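Local coordinates for KLLA0E08119p (Kluyveromyces lactis, PDB 3VA7), which probably carboxylates urea with bicarbonate and ATP through its biotin, this chain being the urea carboxylase part of a longer enzyme that probably also hydrolyses the product, at residues Q264-E269 with I446-S451; V387-W392 with T397-G402; I596-Y601 with G614-R619. One frame throughout, in Å; residues are numbered along the deposited sequence.

Contact 1. Residues Q264-E269 with I446-S451; sequences QKVIEE and IDYLRS
Val266 and Ile267 on one side, Tyr448 and Leu449 on the other, make a buried helix-on-sheet contact in the biotin carboxylase part of the chain, an ATP-grasp enzyme by family. The strand holding the first pair, 264-270, runs between strands 249-261 and 362-372 of a large antiparallel sheet, and helix 446-454 lies across it: the two short segments are 10.1 Å apart at their axes and inclined by 46°. Between the two segments the contacts are all apolar. Val266 and Ile267, though successive, both turn to the helix, consistent with the psi of -38° at Val266, which breaks the usual alternation, and Leu449 answers both. The ring of Tyr448 lies beside Leu449, its CG anti to the backbone N (chi1 173°), with CE1 4.5 Å from Val266 CG2, which stands oblique to the ring. The same ring also packs edge-to-face with Phe377 and Tyr473. Ile267 also rests on Ile364 and Ala366 of strand 362-372, while Leu449 touches Leu434 of helix 423-435, so the small interface is one patch of a wider apolar layer. Leu449 reaches out beside both strand side chains, pointing the other way, and they meet at its CD1: that methyl lies 4.2 Å from Val266 CG2 and equally far from Ile267 CD1.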
loop_
_atom_site.group_PDB
_atom_site.type_symbol
_atom_site.label_atom_id
_atom_site.label_comp_id
_atom_site.label_asym_id
_atom_site.label_seq_id
_atom_site.Cartn_x
_atom_site.Cartn_y
_atom_site.Cartn_z
ATOM N N GLN A 264 29.094 -5.771 15.152
ATOM C CA GLN A 264 28.690 -5.594 13.771
ATOM C C GLN A 264 28.816 -4.113 13.392
ATOM O O GLN A 264 28.193 -3.240 14.014
ATOM C CB GLN A 264 27.291 -6.139 13.571
ATOM C CG GLN A 264 27.126 -7.581 14.031
ATOM C CD GLN A 264 25.668 -7.967 14.184
ATOM O OE1 GLN A 264 24.934 -8.029 13.198
ATOM N NE2 GLN A 264 25.232 -8.223 15.424
ATOM N N LYS A 265 29.654 -3.816 12.398
ATOM C CA LYS A 265 30.003 -2.425 12.125
ATOM C C LYS A 265 28.779 -1.639 11.659
ATOM O O LYS A 265 27.918 -2.229 10.996
ATOM C CB LYS A 265 31.157 -2.372 11.143
ATOM C CG LYS A 265 32.310 -3.241 11.624
ATOM C CD LYS A 265 33.616 -2.907 10.913
ATOM C CE LYS A 265 33.850 -3.835 9.775
ATOM N NZ LYS A 265 35.301 -4.103 9.594
ATOM N N VAL A 266 28.654 -0.364 12.077
ATOM C CA VAL A 266 27.531 0.482 11.624
ATOM C C VAL A 266 28.000 1.800 11.053
ATOM O O VAL A 266 27.425 2.267 10.063
ATOM C CB VAL A 266 26.346 0.717 12.658
ATOM C CG1 VAL A 266 26.294 -0.333 13.742
ATOM C CG2 VAL A 266 26.429 2.040 13.301
ATOM N N ILE A 267 29.044 2.390 11.652
ATOM C CA ILE A 267 29.670 3.584 11.084
ATOM C C ILE A 267 31.187 3.476 11.011
ATOM O O ILE A 267 31.854 3.074 11.982
ATOM C CB ILE A 267 29.264 4.903 11.841
ATOM C CG1 ILE A 267 27.891 5.378 11.392
ATOM C CG2 ILE A 267 30.257 6.060 11.642
ATOM C CD1 ILE A 267 26.868 5.266 12.473
ATOM N N GLU A 268 31.736 3.876 9.858
ATOM C CA GLU A 268 33.183 3.896 9.672
ATOM C C GLU A 268 33.645 5.241 9.157
ATOM O O GLU A 268 32.869 5.979 8.569
ATOM C CB GLU A 268 33.627 2.768 8.739
ATOM C CG GLU A 268 32.909 1.434 8.968
ATOM C CD GLU A 268 31.653 1.236 8.084
ATOM O OE1 GLU A 268 31.285 2.117 7.271
ATOM O OE2 GLU A 268 31.024 0.165 8.192
ATOM N N GLU A 269 34.917 5.542 9.382
ATOM C CA GLU A 269 35.518 6.818 8.984
ATOM C C GLU A 269 37.036 6.746 8.637
ATOM O O GLU A 269 37.769 5.847 9.064
ATOM C CB GLU A 269 35.320 7.861 10.096
ATOM C CG GLU A 269 36.205 7.647 11.334
ATOM C CD GLU A 269 36.013 8.777 12.355
ATOM O OE1 GLU A 269 35.678 8.489 13.572
ATOM O OE2 GLU A 269 36.196 9.948 11.907
ATOM N N ILE A 446 17.450 4.146 10.464
ATOM C CA ILE A 446 17.848 5.494 10.096
ATOM C C ILE A 446 17.890 6.393 11.323
ATOM O O ILE A 446 18.814 7.171 11.514
ATOM C CB ILE A 446 16.957 6.063 8.942
ATOM C CG1 ILE A 446 17.509 7.343 8.359
ATOM C CG2 ILE A 446 15.449 6.238 9.334
ATOM C CD1 ILE A 446 18.957 7.279 7.856
ATOM N N ASP A 447 16.862 6.277 12.147
ATOM C CA ASP A 447 16.713 7.096 13.318
ATOM C C ASP A 447 17.822 6.774 14.292
ATOM O O ASP A 447 18.395 7.669 14.858
ATOM C CB ASP A 447 15.346 6.878 14.000
ATOM C CG ASP A 447 15.125 7.859 15.141
ATOM O OD1 ASP A 447 15.098 9.060 14.835
ATOM O OD2 ASP A 447 15.058 7.448 16.330
ATOM N N TYR A 448 18.084 5.499 14.519
ATOM C CA TYR A 448 19.254 5.055 15.294
ATOM C C TYR A 448 20.584 5.647 14.761
ATOM O O TYR A 448 21.385 6.196 15.509
ATOM C CB TYR A 448 19.267 3.549 15.223
ATOM C CG TYR A 448 20.448 2.873 15.806
ATOM C CD1 TYR A 448 21.437 2.355 14.972
ATOM C CD2 TYR A 448 20.553 2.665 17.189
ATOM C CE1 TYR A 448 22.517 1.677 15.487
ATOM C CE2 TYR A 448 21.640 1.993 17.726
ATOM C CZ TYR A 448 22.620 1.496 16.869
ATOM O OH TYR A 448 23.718 0.820 17.352
ATOM N N LEU A 449 20.773 5.567 13.453
ATOM C CA LEU A 449 21.921 6.194 12.794
ATOM C C LEU A 449 21.997 7.678 13.078
ATOM O O LEU A 449 23.083 8.188 13.321
ATOM C CB LEU A 449 21.890 5.991 11.261
ATOM C CG LEU A 449 22.582 4.818 10.559
ATOM C CD1 LEU A 449 23.085 3.764 11.514
ATOM C CD2 LEU A 449 21.668 4.234 9.492
ATOM N N ARG A 450 20.857 8.360 13.039
ATOM C CA ARG A 450 20.793 9.831 13.136
ATOM C C ARG A 450 21.273 10.321 14.494
ATOM O O ARG A 450 22.104 11.248 14.615
ATOM C CB ARG A 450 19.359 10.302 12.920
ATOM C CG ARG A 450 19.073 10.762 11.529
ATOM C CD ARG A 450 17.625 10.591 11.294
ATOM N NE ARG A 450 17.318 10.784 9.896
ATOM C CZ ARG A 450 16.112 10.577 9.385
ATOM N NH1 ARG A 450 15.155 10.163 10.198
ATOM N NH2 ARG A 450 15.859 10.786 8.088
ATOM N N SER A 451 20.712 9.663 15.495
ATOM C CA SER A 451 21.074 9.800 16.873
ATOM C C SER A 451 22.588 9.568 17.109
ATOM O O SER A 451 23.234 10.389 17.779
ATOM C CB SER A 451 20.202 8.853 17.691
ATOM O OG SER A 451 20.951 8.326 18.759
#

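Contact 2. Residues V387-W392 with T397-G402; sequences VSFPSW and TWVKKG
An ST turn at Thr397 comes up against Phe389 where the chain doubles back on itself in the biotin carboxylase C-terminal domain. The hydroxyl OG1 of Thr397 accepts from the backbone N of Val399 at 3.3 Å, with an N-H...O angle of 151°, and gives its own proton to the carbonyl O of Leu413. OG1 stands anti to the backbone N (chi1 -172°), and the methyl CG2 is thereby turned to the phenyl ring, obliquely, 4.0 Å from Phe389 CE2. Val399 adds its carbonyl O at the edge of that ring and its CG2 at 4.4 Å from Phe389 CZ. Val387, two residues before Phe389, lays its CG2 methyl against the Lys400-Lys401 peptide, next to Lys400 C and Lys401 N, and its CG1 reaches Val399 CG2 at 4.3 Å. A valine in place of Thr397 would probably leave Val399 N without its acceptor and Leu413 O without its donor, setting the turn free to shift against Phe389. Strand 412-420 adjoins both, its Ala414 touched by Phe389 and Thr397; Ser388 pairs through its backbone with Ala438, Pro390 packs on Ala433 of helix 423-435, and Trp398 reaches Val44 of helix 40-53.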
loop_
_atom_site.group_PDB
_atom_site.type_symbol
_atom_site.label_atom_id
_atom_site.label_comp_id
_atom_site.label_asym_id
_atom_site.label_seq_id
_atom_site.Cartn_x
_atom_site.Cartn_y
_atom_site.Cartn_z
ATOM N N VAL A 387 11.562 5.803 -1.771
ATOM C CA VAL A 387 12.988 5.692 -1.502
ATOM C C VAL A 387 13.635 6.976 -1.992
ATOM O O VAL A 387 13.670 7.242 -3.170
ATOM C CB VAL A 387 13.617 4.432 -2.207
ATOM C CG1 VAL A 387 15.089 4.401 -1.988
ATOM C CG2 VAL A 387 12.963 3.095 -1.718
ATOM N N SER A 388 14.095 7.800 -1.072
ATOM C CA SER A 388 14.848 8.980 -1.473
ATOM C C SER A 388 16.233 9.134 -0.816
ATOM O O SER A 388 16.387 8.972 0.413
ATOM C CB SER A 388 14.011 10.232 -1.267
ATOM O OG SER A 388 14.486 11.239 -2.156
ATOM N N PHE A 389 17.234 9.452 -1.638
ATOM C CA PHE A 389 18.621 9.662 -1.121
ATOM C C PHE A 389 19.219 11.039 -1.516
ATOM O O PHE A 389 18.960 11.559 -2.623
ATOM C CB PHE A 389 19.598 8.571 -1.578
ATOM C CG PHE A 389 19.248 7.167 -1.099
ATOM C CD1 PHE A 389 19.343 6.833 0.251
ATOM C CD2 PHE A 389 18.883 6.140 -2.039
ATOM C CE1 PHE A 389 19.052 5.517 0.702
ATOM C CE2 PHE A 389 18.601 4.799 -1.593
ATOM C CZ PHE A 389 18.699 4.510 -0.224
ATOM N N PRO A 390 20.039 11.618 -0.618
ATOM C CA PRO A 390 20.723 12.822 -1.057
ATOM C C PRO A 390 21.528 12.487 -2.297
ATOM O O PRO A 390 22.379 11.579 -2.254
ATOM C CB PRO A 390 21.670 13.135 0.120
ATOM C CG PRO A 390 21.829 11.831 0.850
ATOM C CD PRO A 390 20.462 11.197 0.734
ATOM N N SER A 391 21.284 13.201 -3.390
ATOM C CA SER A 391 21.992 12.921 -4.638
ATOM C C SER A 391 23.440 13.405 -4.636
ATOM O O SER A 391 24.180 13.085 -5.583
ATOM C CB SER A 391 21.303 13.640 -5.778
ATOM O OG SER A 391 21.415 15.048 -5.533
ATOM N N TRP A 392 23.819 14.205 -3.621
ATOM C CA TRP A 392 25.157 14.865 -3.566
ATOM C C TRP A 392 26.138 14.022 -2.773
ATOM O O TRP A 392 27.352 14.217 -2.894
ATOM C CB TRP A 392 25.129 16.300 -2.949
ATOM C CG TRP A 392 24.337 16.357 -1.664
ATOM C CD1 TRP A 392 23.010 16.659 -1.547
ATOM C CD2 TRP A 392 24.777 15.990 -0.334
ATOM N NE1 TRP A 392 22.609 16.545 -0.245
ATOM C CE2 TRP A 392 23.663 16.150 0.529
ATOM C CE3 TRP A 392 25.993 15.555 0.205
ATOM C CZ2 TRP A 392 23.731 15.916 1.894
ATOM C CZ3 TRP A 392 26.062 15.324 1.581
ATOM C CH2 TRP A 392 24.944 15.504 2.408
ATOM N N THR A 397 23.873 1.425 -3.128
ATOM C CA THR A 397 22.676 0.762 -2.752
ATOM C C THR A 397 22.270 -0.185 -3.882
ATOM O O THR A 397 22.965 -0.290 -4.919
ATOM C CB THR A 397 21.546 1.807 -2.447
ATOM O OG1 THR A 397 20.389 1.140 -1.896
ATOM C CG2 THR A 397 21.172 2.633 -3.744
ATOM N N TRP A 398 21.151 -0.868 -3.680
ATOM C CA TRP A 398 20.609 -1.753 -4.691
ATOM C C TRP A 398 19.088 -1.644 -4.646
ATOM O O TRP A 398 18.410 -2.479 -5.197
ATOM C CB TRP A 398 21.052 -3.196 -4.430
ATOM C CG TRP A 398 20.568 -3.706 -3.151
ATOM C CD1 TRP A 398 21.042 -3.394 -1.877
ATOM C CD2 TRP A 398 19.468 -4.598 -2.960
ATOM N NE1 TRP A 398 20.298 -4.072 -0.915
ATOM C CE2 TRP A 398 19.332 -4.811 -1.552
ATOM C CE3 TRP A 398 18.578 -5.239 -3.838
ATOM C CZ2 TRP A 398 18.331 -5.633 -1.017
ATOM C CZ3 TRP A 398 17.584 -6.064 -3.314
ATOM C CH2 TRP A 398 17.462 -6.262 -1.912
ATOM N N VAL A 399 18.563 -0.593 -4.007
ATOM C CA VAL A 399 17.122 -0.468 -3.802
ATOM C C VAL A 399 16.533 0.842 -4.346
ATOM O O VAL A 399 17.241 1.849 -4.539
ATOM C CB VAL A 399 16.768 -0.645 -2.329
ATOM C CG1 VAL A 399 17.446 -1.926 -1.780
ATOM C CG2 VAL A 399 17.120 0.610 -1.524
ATOM N N LYS A 400 15.239 0.803 -4.650
ATOM C CA LYS A 400 14.474 1.988 -5.049
ATOM C C LYS A 400 13.001 1.735 -4.694
ATOM O O LYS A 400 12.677 0.704 -4.138
ATOM C CB LYS A 400 14.644 2.282 -6.536
ATOM C CG LYS A 400 14.807 1.041 -7.338
ATOM C CD LYS A 400 14.489 1.208 -8.834
ATOM C CE LYS A 400 14.107 -0.210 -9.413
ATOM N NZ LYS A 400 14.495 -0.438 -10.887
ATOM N N LYS A 401 12.135 2.724 -4.957
ATOM C CA LYS A 401 10.694 2.606 -4.801
ATOM C C LYS A 401 10.393 1.275 -5.486
ATOM O O LYS A 401 10.790 1.061 -6.634
ATOM C CB LYS A 401 10.018 3.785 -5.521
ATOM C CG LYS A 401 8.491 4.023 -5.355
ATOM C CD LYS A 401 8.086 5.055 -6.454
ATOM C CE LYS A 401 7.148 6.177 -5.957
ATOM N NZ LYS A 401 7.803 7.519 -5.506
ATOM N N GLY A 402 9.729 0.368 -4.795
ATOM C CA GLY A 402 9.327 -0.841 -5.464
ATOM C C GLY A 402 9.989 -2.102 -4.993
ATOM O O GLY A 402 9.332 -3.116 -4.877
#

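Contact 3. Residues I596-Y601 with G614-R619; sequences IDVPEY and GGYNGR
Two limbs of the long loop between strands 587-592 and 626-628, in the carboxyltransferase A and B part of the chain, meet where Val598 faces Gly615 and Tyr616. CG2 of Val598 lies 3.8 Å from Tyr616 CA and approaches the Tyr616 ring obliquely. A water also joins the limbs, donating to Pro599 O at 2.7 Å and to Gly615 O at 2.8 Å. The second limb then closes into a type I' beta turn from Tyr616 to Arg619, in which Asn617 and Gly618 both take positive phi and Arg619 N reaches Tyr616 O at 3.2 Å; a further bond, Gly618 N to Gly614 O, is 2.7 Å long. Arg619 curls back so that its CZ lies in the plane of the Tyr616 ring, at the edge, while its NH2 forms a salt bridge with Asp625. At the other end, Tyr601 CB sits 4.3 Å from Gly614 N. The CG of Tyr601 is anti to its own N (chi1 177°), which carries the ring away from the glycine, and its OH bonds to Lys1056 O.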
loop_
_atom_site.group_PDB
_atom_site.type_symbol
_atom_site.label_atom_id
_atom_site.label_comp_id
_atom_site.label_asym_id
_atom_site.label_seq_id
_atom_site.Cartn_x
_atom_site.Cartn_y
_atom_site.Cartn_z
ATOM N N ILE A 596 1.112 12.163 14.072
ATOM C CA ILE A 596 1.949 10.966 13.890
ATOM C C ILE A 596 2.725 11.050 12.567
ATOM O O ILE A 596 2.185 11.536 11.571
ATOM C CB ILE A 596 1.098 9.687 13.883
ATOM C CG1 ILE A 596 0.347 9.516 15.194
ATOM C CG2 ILE A 596 1.946 8.475 13.578
ATOM C CD1 ILE A 596 -1.047 8.971 14.979
ATOM N N ASP A 597 3.977 10.565 12.560
ATOM C CA ASP A 597 4.893 10.797 11.422
ATOM C C ASP A 597 5.000 9.655 10.449
ATOM O O ASP A 597 5.757 8.681 10.636
ATOM C CB ASP A 597 6.306 11.227 11.858
ATOM C CG ASP A 597 7.076 11.946 10.722
ATOM O OD1 ASP A 597 6.665 13.069 10.285
ATOM O OD2 ASP A 597 8.095 11.372 10.270
ATOM N N VAL A 598 4.267 9.836 9.360
ATOM C CA VAL A 598 4.075 8.790 8.390
ATOM C C VAL A 598 4.068 9.474 7.026
ATOM O O VAL A 598 3.616 10.584 6.904
ATOM C CB VAL A 598 2.764 8.027 8.792
ATOM C CG1 VAL A 598 1.524 8.533 8.065
ATOM C CG2 VAL A 598 2.961 6.545 8.735
ATOM N N PRO A 599 4.629 8.836 6.000
ATOM C CA PRO A 599 4.666 9.547 4.689
ATOM C C PRO A 599 3.279 9.753 4.047
ATOM O O PRO A 599 2.383 8.930 4.262
ATOM C CB PRO A 599 5.559 8.646 3.824
ATOM C CG PRO A 599 5.490 7.239 4.508
ATOM C CD PRO A 599 5.307 7.517 5.980
ATOM N N GLU A 600 3.100 10.846 3.300
ATOM C CA GLU A 600 1.893 11.020 2.521
ATOM C C GLU A 600 1.870 10.083 1.309
ATOM O O GLU A 600 2.923 9.689 0.780
ATOM C CB GLU A 600 1.776 12.436 1.969
ATOM C CG GLU A 600 1.871 13.578 2.991
ATOM C CD GLU A 600 1.655 14.939 2.331
ATOM O OE1 GLU A 600 2.524 15.361 1.547
ATOM O OE2 GLU A 600 0.612 15.588 2.569
ATOM N N TYR A 601 0.662 9.737 0.855
ATOM C CA TYR A 601 0.467 9.119 -0.434
ATOM C C TYR A 601 -0.733 9.850 -1.036
ATOM O O TYR A 601 -1.809 9.982 -0.404
ATOM C CB TYR A 601 0.213 7.597 -0.298
ATOM C CG TYR A 601 -0.071 6.883 -1.623
ATOM C CD1 TYR A 601 0.952 6.600 -2.513
ATOM C CD2 TYR A 601 -1.380 6.501 -1.981
ATOM C CE1 TYR A 601 0.687 5.983 -3.732
ATOM C CE2 TYR A 601 -1.660 5.872 -3.208
ATOM C CZ TYR A 601 -0.617 5.623 -4.071
ATOM O OH TYR A 601 -0.852 5.005 -5.265
ATOM N N GLY A 614 -1.056 4.382 2.188
ATOM C CA GLY A 614 -1.119 5.438 3.181
ATOM C C GLY A 614 -0.969 4.869 4.563
ATOM O O GLY A 614 -0.638 3.698 4.724
ATOM N N GLY A 615 -1.189 5.715 5.564
ATOM C CA GLY A 615 -1.074 5.312 6.980
ATOM C C GLY A 615 0.274 4.747 7.372
ATOM O O GLY A 615 1.306 5.151 6.854
ATOM N N TYR A 616 0.257 3.846 8.341
ATOM C CA TYR A 616 1.430 3.060 8.703
ATOM C C TYR A 616 1.574 1.881 7.721
ATOM O O TYR A 616 0.960 0.804 7.845
ATOM C CB TYR A 616 1.385 2.588 10.153
ATOM C CG TYR A 616 2.680 1.945 10.541
ATOM C CD1 TYR A 616 3.815 2.724 10.858
ATOM C CD2 TYR A 616 2.806 0.552 10.542
ATOM C CE1 TYR A 616 5.021 2.117 11.178
ATOM C CE2 TYR A 616 3.995 -0.061 10.855
ATOM C CZ TYR A 616 5.100 0.716 11.176
ATOM O OH TYR A 616 6.281 0.059 11.484
ATOM N N ASN A 617 2.392 2.134 6.712
ATOM C CA ASN A 617 2.643 1.170 5.673
ATOM C C ASN A 617 1.401 0.471 5.131
ATOM O O ASN A 617 1.350 -0.761 5.019
ATOM C CB ASN A 617 3.703 0.144 6.115
ATOM C CG ASN A 617 4.306 -0.602 4.904
ATOM O OD1 ASN A 617 4.623 -1.797 5.001
ATOM N ND2 ASN A 617 4.433 0.113 3.735
ATOM N N GLY A 618 0.398 1.255 4.792
ATOM C CA GLY A 618 -0.787 0.699 4.128
ATOM C C GLY A 618 -1.720 -0.222 4.893
ATOM O O GLY A 618 -2.574 -0.852 4.265
ATOM N N ARG A 619 -1.618 -0.295 6.222
ATOM C CA ARG A 619 -2.443 -1.264 6.990
ATOM C C ARG A 619 -2.734 -0.835 8.425
ATOM O O ARG A 619 -2.111 0.090 8.935
ATOM C CB ARG A 619 -1.784 -2.666 7.056
ATOM C CG ARG A 619 -0.355 -2.644 7.616
ATOM C CD ARG A 619 0.068 -3.899 8.423
ATOM N NE ARG A 619 1.457 -3.777 8.909
ATOM C CZ ARG A 619 1.812 -3.306 10.120
ATOM N NH1 ARG A 619 0.877 -2.885 10.998
ATOM N NH2 ARG A 619 3.103 -3.221 10.457
HETATM O O HOH W 1 2.103 6.268 4.455
#

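Overall arrangement
Contact 2 is nested in the loop that contact 1 closes, and both lie within the biotin carboxylation range, their centres 18 Å apart. Contact 3 opens later in the chain, in the carboxyltransferase region, 25 Å from contact 1 and 19 Å from contact 2 between centres. Nearest atoms of each pair are about 7 Å apart, so the biotin carboxylase and carboxyltransferase parts come near each other at these contacts, without the contacts touching. The bound biotin on Lys1202 and the urea sit in pockets that share Gly1042; no residue of the three contacts belongs to either pocket or to the sodium site of Glu764, Arg790 and Asp845. All three contacts are structural packing.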